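Local structure of DNA ligase (Archaeoglobus fulgidus, 3GDE) at residues I29-Q34 and A178-F183; L25-I29 and G169-M175; E126-L130 and R138-L143. The protein probably seals nicks in double-stranded DNA at the expense of ATP, joining 3'-hydroxyl and 5'-phosphate ends during replication, recombination and repair. The contacts are given in a common frame with arbitrary orientation. Numbering follows the deposited sequence.

Contact 1. Residues I29-Q34 and A178-F183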
# COMPACT_ATOMS: atom_id res chain seq x y z
N ILE A 29 -6.70 10.50 -20.33
CA ILE A 29 -6.26 9.12 -20.07
C ILE A 29 -7.19 8.07 -20.69
O ILE A 29 -6.72 7.09 -21.24
CB ILE A 29 -6.06 8.84 -18.55
CG1 ILE A 29 -4.92 9.72 -18.02
CG2 ILE A 29 -5.80 7.32 -18.29
CD1 ILE A 29 -4.81 9.72 -16.49
N ALA A 30 -8.51 8.31 -20.60
CA ALA A 30 -9.51 7.46 -21.25
C ALA A 30 -9.30 7.38 -22.75
O ALA A 30 -9.27 6.29 -23.32
CB ALA A 30 -10.94 7.96 -20.95
N ALA A 31 -9.14 8.54 -23.39
CA ALA A 31 -8.88 8.64 -24.83
C ALA A 31 -7.67 7.81 -25.25
O ALA A 31 -7.74 7.07 -26.23
CB ALA A 31 -8.71 10.12 -25.27
N PHE A 32 -6.57 7.95 -24.51
CA PHE A 32 -5.34 7.17 -24.76
C PHE A 32 -5.55 5.66 -24.64
O PHE A 32 -5.15 4.90 -25.52
CB PHE A 32 -4.23 7.60 -23.78
CG PHE A 32 -2.86 7.10 -24.15
CD1 PHE A 32 -2.12 7.73 -25.16
CD2 PHE A 32 -2.30 6.01 -23.47
CE1 PHE A 32 -0.84 7.27 -25.49
CE2 PHE A 32 -1.02 5.54 -23.81
CZ PHE A 32 -0.29 6.16 -24.82
N LEU A 33 -6.19 5.25 -23.54
CA LEU A 33 -6.46 3.84 -23.25
C LEU A 33 -7.31 3.16 -24.33
O LEU A 33 -7.08 2.01 -24.68
CB LEU A 33 -7.14 3.73 -21.87
CG LEU A 33 -6.38 3.41 -20.56
CD1 LEU A 33 -4.89 3.81 -20.51
CD2 LEU A 33 -7.15 3.92 -19.35
N GLN A 34 -8.30 3.89 -24.83
CA GLN A 34 -9.22 3.42 -25.88
C GLN A 34 -8.57 2.98 -27.18
O GLN A 34 -9.16 2.19 -27.92
CB GLN A 34 -10.21 4.53 -26.24
CG GLN A 34 -11.43 4.54 -25.39
CD GLN A 34 -12.35 5.69 -25.73
OE1 GLN A 34 -11.96 6.67 -26.37
NE2 GLN A 34 -13.61 5.57 -25.29
N ALA A 178 -11.10 6.79 -15.46
CA ALA A 178 -10.62 6.81 -16.85
C ALA A 178 -10.88 5.48 -17.55
O ALA A 178 -11.25 5.45 -18.72
CB ALA A 178 -9.14 7.16 -16.89
N ILE A 179 -10.71 4.39 -16.81
CA ILE A 179 -11.03 3.05 -17.32
C ILE A 179 -12.53 2.91 -17.55
O ILE A 179 -12.96 2.32 -18.55
CB ILE A 179 -10.51 1.94 -16.38
CG1 ILE A 179 -8.97 1.85 -16.48
CG2 ILE A 179 -11.16 0.58 -16.71
CD1 ILE A 179 -8.31 1.17 -15.28
N ALA A 180 -13.32 3.44 -16.61
CA ALA A 180 -14.78 3.46 -16.76
C ALA A 180 -15.22 4.28 -17.99
O ALA A 180 -16.07 3.84 -18.76
CB ALA A 180 -15.44 3.99 -15.50
N ARG A 181 -14.63 5.46 -18.16
CA ARG A 181 -14.92 6.35 -19.29
C ARG A 181 -14.56 5.72 -20.64
O ARG A 181 -15.36 5.75 -21.58
CB ARG A 181 -14.19 7.68 -19.10
CG ARG A 181 -14.57 8.76 -20.12
CD ARG A 181 -13.87 10.06 -19.82
NE ARG A 181 -14.20 11.11 -20.78
CZ ARG A 181 -15.22 11.96 -20.64
NH1 ARG A 181 -16.02 11.89 -19.58
NH2 ARG A 181 -15.44 12.89 -21.58
N ALA A 182 -13.37 5.12 -20.71
CA ALA A 182 -12.82 4.54 -21.94
C ALA A 182 -13.65 3.38 -22.46
O ALA A 182 -13.86 3.25 -23.67
CB ALA A 182 -11.37 4.08 -21.71
N PHE A 183 -14.10 2.53 -21.55
CA PHE A 183 -14.69 1.25 -21.93
C PHE A 183 -16.16 1.10 -21.55
O PHE A 183 -16.67 -0.02 -21.46
CB PHE A 183 -13.85 0.09 -21.37
CG PHE A 183 -12.41 0.13 -21.81
CD1 PHE A 183 -12.08 0.00 -23.16
CD2 PHE A 183 -11.39 0.29 -20.87
CE1 PHE A 183 -10.74 0.04 -23.57
CE2 PHE A 183 -10.06 0.32 -21.28
CZ PHE A 183 -9.74 0.20 -22.63

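Contact 2. Residues L25-I29 and G169-M175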
# COMPACT_ATOMS: atom_id res chain seq x y z
N LEU A 25 -7.71 15.27 -16.80
CA LEU A 25 -6.81 14.12 -16.70
C LEU A 25 -7.53 12.82 -17.00
O LEU A 25 -7.06 12.00 -17.80
CB LEU A 25 -6.14 14.04 -15.32
CG LEU A 25 -5.03 15.05 -15.03
CD1 LEU A 25 -4.73 15.09 -13.54
CD2 LEU A 25 -3.77 14.74 -15.83
N THR A 26 -8.69 12.63 -16.37
CA THR A 26 -9.55 11.48 -16.61
C THR A 26 -9.87 11.29 -18.12
O THR A 26 -9.75 10.19 -18.66
CB THR A 26 -10.85 11.58 -15.76
OG1 THR A 26 -10.50 11.60 -14.37
CG2 THR A 26 -11.79 10.41 -16.02
N ALA A 27 -10.24 12.38 -18.78
CA ALA A 27 -10.66 12.34 -20.18
C ALA A 27 -9.49 12.09 -21.16
O ALA A 27 -9.61 11.28 -22.08
CB ALA A 27 -11.45 13.62 -20.55
N ARG A 28 -8.36 12.76 -20.92
CA ARG A 28 -7.13 12.48 -21.65
C ARG A 28 -6.68 11.03 -21.54
O ARG A 28 -6.33 10.42 -22.55
CB ARG A 28 -5.99 13.40 -21.19
CG ARG A 28 -6.19 14.86 -21.54
CD ARG A 28 -5.99 15.09 -23.02
NE ARG A 28 -4.58 15.27 -23.39
CZ ARG A 28 -4.10 16.37 -23.97
NH1 ARG A 28 -4.90 17.38 -24.28
NH2 ARG A 28 -2.80 16.44 -24.27
N ILE A 29 -6.70 10.50 -20.33
CA ILE A 29 -6.26 9.12 -20.07
C ILE A 29 -7.19 8.07 -20.69
O ILE A 29 -6.72 7.09 -21.24
CB ILE A 29 -6.06 8.84 -18.55
CG1 ILE A 29 -4.92 9.72 -18.02
CG2 ILE A 29 -5.80 7.32 -18.29
CD1 ILE A 29 -4.81 9.72 -16.49
N GLY A 169 0.12 13.76 -11.12
CA GLY A 169 -1.14 14.09 -10.46
C GLY A 169 -2.23 13.07 -10.75
O GLY A 169 -3.42 13.39 -10.69
N VAL A 170 -1.83 11.83 -11.02
CA VAL A 170 -2.76 10.75 -11.36
C VAL A 170 -2.71 9.67 -10.29
O VAL A 170 -1.66 9.07 -10.03
CB VAL A 170 -2.44 10.14 -12.75
CG1 VAL A 170 -3.33 8.94 -13.05
CG2 VAL A 170 -2.54 11.19 -13.85
N GLY A 171 -3.84 9.45 -9.63
CA GLY A 171 -3.93 8.40 -8.64
C GLY A 171 -4.91 7.32 -9.06
O GLY A 171 -5.30 7.22 -10.23
N GLU A 172 -5.30 6.53 -8.07
CA GLU A 172 -6.18 5.38 -8.23
C GLU A 172 -7.57 5.81 -8.69
O GLU A 172 -8.17 5.16 -9.54
CB GLU A 172 -6.30 4.66 -6.88
CG GLU A 172 -6.17 3.16 -6.96
CD GLU A 172 -4.74 2.68 -6.88
OE1 GLU A 172 -3.91 3.07 -7.75
OE2 GLU A 172 -4.44 1.88 -5.95
N GLY A 173 -8.06 6.92 -8.11
CA GLY A 173 -9.39 7.46 -8.42
C GLY A 173 -9.52 7.91 -9.87
O GLY A 173 -10.50 7.59 -10.55
N ILE A 174 -8.54 8.67 -10.35
CA ILE A 174 -8.54 9.08 -11.75
C ILE A 174 -8.49 7.86 -12.68
O ILE A 174 -9.27 7.77 -13.64
CB ILE A 174 -7.41 10.07 -12.04
CG1 ILE A 174 -7.77 11.42 -11.41
CG2 ILE A 174 -7.14 10.18 -13.55
CD1 ILE A 174 -6.61 12.40 -11.33
N MET A 175 -7.62 6.89 -12.37
CA MET A 175 -7.51 5.68 -13.18
C MET A 175 -8.78 4.83 -13.26
O MET A 175 -9.13 4.36 -14.35
CB MET A 175 -6.32 4.83 -12.73
CG MET A 175 -4.99 5.41 -13.15
SD MET A 175 -4.86 5.73 -14.93
CE MET A 175 -5.10 4.05 -15.56

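Contact 3. Residues E126-L130 and R138-L143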
# COMPACT_ATOMS: atom_id res chain seq x y z
N GLU A 126 13.16 -9.68 -15.85
CA GLU A 126 14.48 -10.24 -15.58
C GLU A 126 15.13 -9.65 -14.32
O GLU A 126 15.61 -10.39 -13.48
CB GLU A 126 15.44 -10.09 -16.76
CG GLU A 126 16.80 -10.66 -16.36
CD GLU A 126 17.84 -10.72 -17.45
OE1 GLU A 126 18.94 -11.21 -17.13
OE2 GLU A 126 17.58 -10.28 -18.60
N ILE A 127 15.14 -8.32 -14.21
CA ILE A 127 15.66 -7.64 -13.03
C ILE A 127 15.04 -8.16 -11.73
O ILE A 127 15.77 -8.48 -10.80
CB ILE A 127 15.53 -6.08 -13.15
CG1 ILE A 127 16.54 -5.53 -14.16
CG2 ILE A 127 15.74 -5.43 -11.80
CD1 ILE A 127 16.26 -4.10 -14.66
N ALA A 128 13.71 -8.26 -11.69
CA ALA A 128 12.99 -8.83 -10.54
C ALA A 128 13.39 -10.26 -10.12
O ALA A 128 13.33 -10.62 -8.94
CB ALA A 128 11.48 -8.74 -10.77
N SER A 129 13.81 -11.08 -11.09
CA SER A 129 14.18 -12.47 -10.82
C SER A 129 15.60 -12.66 -10.24
O SER A 129 15.95 -13.75 -9.76
CB SER A 129 14.02 -13.32 -12.08
OG SER A 129 14.90 -12.87 -13.10
N LEU A 130 16.41 -11.60 -10.26
CA LEU A 130 17.83 -11.72 -9.95
C LEU A 130 18.11 -11.69 -8.45
O LEU A 130 17.83 -10.72 -7.77
CB LEU A 130 18.64 -10.63 -10.66
CG LEU A 130 18.59 -10.60 -12.19
CD1 LEU A 130 19.50 -9.50 -12.69
CD2 LEU A 130 18.97 -11.94 -12.83
N ARG A 138 24.60 -7.12 -12.21
CA ARG A 138 23.84 -7.42 -13.42
C ARG A 138 22.62 -6.50 -13.58
O ARG A 138 22.34 -6.01 -14.68
CB ARG A 138 23.41 -8.89 -13.49
CG ARG A 138 22.56 -9.16 -14.72
CD ARG A 138 22.00 -10.54 -14.74
NE ARG A 138 22.92 -11.40 -15.46
CZ ARG A 138 22.71 -11.90 -16.66
NH1 ARG A 138 21.58 -11.69 -17.32
NH2 ARG A 138 23.67 -12.64 -17.19
N LYS A 139 21.92 -6.24 -12.48
CA LYS A 139 20.82 -5.27 -12.48
C LYS A 139 21.27 -3.93 -13.02
O LYS A 139 20.60 -3.32 -13.84
CB LYS A 139 20.24 -5.10 -11.08
CG LYS A 139 19.40 -6.25 -10.62
CD LYS A 139 18.70 -5.88 -9.35
CE LYS A 139 18.38 -7.10 -8.53
NZ LYS A 139 17.60 -6.69 -7.35
N ILE A 140 22.43 -3.46 -12.57
CA ILE A 140 23.00 -2.22 -13.07
C ILE A 140 23.29 -2.34 -14.58
O ILE A 140 23.00 -1.42 -15.34
CB ILE A 140 24.27 -1.81 -12.26
CG1 ILE A 140 23.87 -1.47 -10.82
CG2 ILE A 140 25.00 -0.64 -12.93
CD1 ILE A 140 25.04 -1.50 -9.78
N MET A 141 23.82 -3.48 -15.02
CA MET A 141 24.09 -3.68 -16.44
C MET A 141 22.82 -3.69 -17.30
O MET A 141 22.81 -3.14 -18.39
CB MET A 141 24.93 -4.95 -16.67
CG MET A 141 26.36 -4.84 -16.11
SD MET A 141 27.10 -3.21 -16.42
CE MET A 141 27.26 -3.30 -18.21
N LEU A 142 21.75 -4.29 -16.78
CA LEU A 142 20.45 -4.30 -17.46
C LEU A 142 19.81 -2.92 -17.55
O LEU A 142 19.30 -2.54 -18.59
CB LEU A 142 19.49 -5.29 -16.79
CG LEU A 142 19.80 -6.77 -17.03
CD1 LEU A 142 18.98 -7.65 -16.09
CD2 LEU A 142 19.57 -7.16 -18.51
N LEU A 143 19.85 -2.18 -16.45
CA LEU A 143 19.40 -0.78 -16.44
C LEU A 143 20.24 0.10 -17.37
O LEU A 143 19.68 0.96 -18.06
CB LEU A 143 19.47 -0.22 -15.02
CG LEU A 143 18.54 -0.78 -13.95
CD1 LEU A 143 19.02 -0.34 -12.56
CD2 LEU A 143 17.06 -0.39 -14.20
O HOH W 1 15.59 -8.16 -8.07

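Contact 1. Residues I29-Q34 and A178-F183
The methyl group of Ala30 lies over the backbone of the last turns of helix 172-182, with its CB 3.4 Å from Ala178 O and 3.8 Å from Arg181 CB. This is helix-helix packing in the all-helical N-terminal region, which corresponds to the DNA-binding domain of ATP-dependent ligases, and it illustrates how small residues bring two helices close together. The axes approach to 8.0 Å and cross at -57°, near the angle of about -50° that is common in globular proteins. Alanine occupies the tightest places on both partners. Ala30 and Ala182 have their CA atoms 4.5 Å apart; Ala182 CB approaches Ala30 O to 3.4 Å and Ala30 CB to 4.0 Å, so that each methyl group rests largely on the opposing main chain. One turn earlier on the second helix, Ala178 CB meets Ile29 CG2 at 3.6 Å.

Larger side chains fill the flanks. Leu33 CD2 reaches Ile179 CG1 at 4.0 Å, although the CA-to-CB bond of Ile179 points away, and Leu33 CB lies 4.2 Å from Ala182 CB. Behind this layer, Leu33 also packs on Leu42 and Val45 of helix 39-49, while Ile179 touches helices 187-197 and 200-216. Phe183, where the chain leaves helical geometry, swings its ring back so that CZ comes within 3.8 Å of Leu33 O. At the solvent-facing margin the extended side chain of Gln34 supplies the polar closure: its NE2 donates a nearly straight hydrogen bond, 2.8 Å long, to Ala182 O.

Contact 2. Residues L25-I29 and G169-M175
Gly169 opens the second segment with a positive phi of 73°, a conformation that favours glycine, and its backbone O lies 3.6 Å from Leu25 CD1. Val170, next in line, points toward helix 22-34; its CG2 touches Leu25 CD2 at 4.2 Å and Ile29 CD1 at 3.8 Å. Gly171 is the N-cap of helix 172-182, and its O accepts the first-turn bond from Met175 N at 3.2 Å. Glu172 faces elsewhere, in a salt bridge with Lys52 and a hydrogen bond to Tyr194. The backbones of Gly173 and Ile174 are hydrogen-bonded to Pro456 and Val457, which belong to the C-terminal OB region.

Ile174 is the main apolar piece of the segment. Its CD1 meets Leu25 CD1 at 4.0 Å, and its CG2 lies 3.8 Å from Ile29 CD1 and 3.7 Å from Thr26 OG1, a hydroxyl already bonded to Thr22 O. Met175 starts away from the helix, but its folded m, m, m conformation returns SD to 3.8 Å from Ile29 CG2. No hydrogen bond joins the segments, so shape and apolar burial do the work. A helix start and its leading loop thus pack on helix 22-34 within the all-helical DNA-binding domain, while the same first turn is hydrogen-bonded to the OB region, consistent with the closed conformation of this ligase.

Contact 3. Residues E126-L130 and R138-L143
Ile127, in the m, t rotamer, sends its end to the second helix: CG1 lies 3.8 Å from Leu142 CD1, and CD1 lies 3.8 Å from Leu143 CD2. Leu130, a loop residue following helix 117-129, adopts the same m, t form and inserts CD1 among three partners, 3.4 Å from Arg138 CD, 3.9 Å from Lys139 CG and 3.9 Å from Leu142 CD1.

The charged chains stretch along the borders of this apolar centre. Glu126 is fully extended, and Arg138 begins t, t before bending at chi3 (-92°), which brings NH1 to 2.7 Å from Glu126 OE1 in a hydrogen-bonded salt bridge. Leu142 CD1 packs against the carboxylate end of Glu126, 3.5 Å from its CD. On another border Lys139 runs out from an m chi1 through trans torsions, laying CD 3.9 Å from Ile127 CG2; its NZ bonds to Gly63 O and, at 2.6 Å, to a water that also hydrogen-bonds Ile127 O at 2.8 Å. Within the first segment, the p rotamer of Ser129 turns OG back to bond to Glu126 O at 2.6 Å. The two helices, consecutive in sequence, antiparallel and joined by a short loop, form an alpha-alpha hairpin in the helical DNA-binding domain, with leucine and isoleucine between them and the aliphatic stems of long charged residues around.

Contacts 1 and 2 are successive parts of one interface between helices 22-34 and 172-182, their centres 9 Å apart. Ile29 serves both, and Ala178 CB, 3.6 Å from Thr26 O, ties them directly. Since some 140 residues separate the two helices in sequence, this pairing brings the start of the N-terminal region back to its later part. Contact 3 illustrates the opposite case: a local hairpin formed within that intervening chain, its centre about 33 Å from that of contact 1 and about 31 Å from that of contact 2, without touching either. All three lie within the N-terminal helical region, away from the predicted ATP site and Lys252, the predicted site of the AMP-lysine intermediate.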